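Local coordinates for putative exported protein (Bordetella pertussis, PDB 2DVZ), which probably serves as a periplasmic solute-binding receptor of the Bug family, holding glutamate for uptake into the cell, at residues A292-I295 and K296-Y299. Residues are numbered along the deposited sequence; the frame is centred on the assembly and turned at random.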
# COMPACT_ATOMS: atom_id res chain seq x y z
N ALA A 292 -9.93 -11.33 5.61
CA ALA A 292 -9.00 -12.21 6.34
C ALA A 292 -8.33 -13.21 5.39
O ALA A 292 -7.16 -13.57 5.56
CB ALA A 292 -9.72 -12.96 7.49
N LYS A 293 -9.10 -13.65 4.40
CA LYS A 293 -8.60 -14.58 3.39
C LYS A 293 -7.55 -13.89 2.47
O LYS A 293 -6.52 -14.48 2.15
CB LYS A 293 -9.76 -15.19 2.60
CG LYS A 293 -9.27 -16.07 1.44
CD LYS A 293 -10.35 -16.81 0.67
CE LYS A 293 -9.68 -17.72 -0.38
NZ LYS A 293 -10.69 -18.38 -1.31
N GLU A 294 -7.80 -12.65 2.09
CA GLU A 294 -6.85 -11.81 1.37
C GLU A 294 -5.59 -11.57 2.18
O GLU A 294 -4.49 -11.72 1.65
CB GLU A 294 -7.51 -10.47 0.99
CG GLU A 294 -8.62 -10.67 -0.07
CD GLU A 294 -9.48 -9.46 -0.31
OE1 GLU A 294 -9.68 -8.61 0.59
OE2 GLU A 294 -9.98 -9.39 -1.44
N ILE A 295 -5.77 -11.27 3.47
CA ILE A 295 -4.65 -11.05 4.37
C ILE A 295 -3.74 -12.24 4.43
O ILE A 295 -2.51 -12.08 4.32
CB ILE A 295 -5.11 -10.62 5.82
CG1 ILE A 295 -5.63 -9.18 5.79
CG2 ILE A 295 -3.94 -10.80 6.82
CD1 ILE A 295 -6.52 -8.81 6.94
N LYS A 296 -4.34 -13.43 4.61
CA LYS A 296 -3.63 -14.72 4.66
C LYS A 296 -2.94 -15.03 3.33
O LYS A 296 -1.77 -15.47 3.30
CB LYS A 296 -4.64 -15.82 4.99
CG LYS A 296 -4.08 -17.22 5.07
CD LYS A 296 -3.16 -17.38 6.31
CE LYS A 296 -2.52 -18.78 6.42
NZ LYS A 296 -3.29 -19.80 5.62
N GLU A 297 -3.63 -14.80 2.22
CA GLU A 297 -2.99 -14.90 0.90
C GLU A 297 -1.74 -14.07 0.81
O GLU A 297 -0.70 -14.59 0.44
CB GLU A 297 -3.95 -14.52 -0.22
CG GLU A 297 -4.92 -15.63 -0.50
CD GLU A 297 -6.14 -15.17 -1.30
OE1 GLU A 297 -6.34 -13.93 -1.52
OE2 GLU A 297 -6.89 -16.09 -1.72
N GLN A 298 -1.81 -12.79 1.15
CA GLN A 298 -0.63 -11.96 1.02
C GLN A 298 0.47 -12.42 1.99
O GLN A 298 1.61 -12.48 1.61
CB GLN A 298 -0.95 -10.47 1.22
CG GLN A 298 -1.85 -9.85 0.15
CD GLN A 298 -1.24 -9.80 -1.26
OE1 GLN A 298 -0.03 -9.72 -1.44
NE2 GLN A 298 -2.10 -9.79 -2.24
N TYR A 299 0.10 -12.71 3.23
CA TYR A 299 1.02 -13.22 4.23
C TYR A 299 1.77 -14.43 3.73
O TYR A 299 2.99 -14.49 3.81
CB TYR A 299 0.24 -13.58 5.49
CG TYR A 299 1.07 -14.08 6.64
CD1 TYR A 299 1.48 -13.22 7.65
CD2 TYR A 299 1.44 -15.43 6.72
CE1 TYR A 299 2.25 -13.67 8.73
CE2 TYR A 299 2.22 -15.91 7.80
CZ TYR A 299 2.61 -15.02 8.80
OH TYR A 299 3.36 -15.47 9.85
O HOH W 1 -4.96 -10.48 -1.50
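Lys293 and Glu297, one helical turn apart on the solvent side of helix 288-307, meet obliquely: the extended lysine chain (CG anti to its own N, chi1 174°) brings CE of Lys293 to 3.5 Å from OE2 of Glu297. Lys293 NZ stays 4.5 Å from Glu297 OE2, beyond a salt bridge, so the attraction is probably a loose one between opposite charges. Both residues are exposed, which suits charged ends on long flexible chains, and the lysine methylenes lie next to the carboxylate. On the Glu297 side, chi1 of -77° sets CG of Glu297 beside its backbone N and anti to its carbonyl carbon, 3.3 Å from Lys293 O.

The backbone beside them is held by successive i to i+4 hydrogen bonds: the amides of Lys296, Glu297, Gln298 and Tyr299 donate to the carbonyls of Ala292, Lys293, Glu294 and Ile295 (Tyr299 N to Ile295 O, 2.9 Å and an N-H...O angle of 167°). A water accepts from Gln298 NE2 at 3.0 Å and donates weakly to Glu294 O, bridging that side-chain amide and the preceding turn. Glu294 OE1 accepts from the side-chain ND2 of both Asn286 and Asn111.

The inner face carries Ile295, buried against Met87, Ile103 and Trp242, where a branched hydrocarbon fits, while Tyr299 packs on Pro91 and Pro102. Through Ile295, Gln298 and Tyr299 this regular, amphipathic alpha-helix packs against helix 84-93 and strand 241-248 of the periplasmic binding protein fold, with the side chain of Gln298 about 9 Å from the bound glutamate.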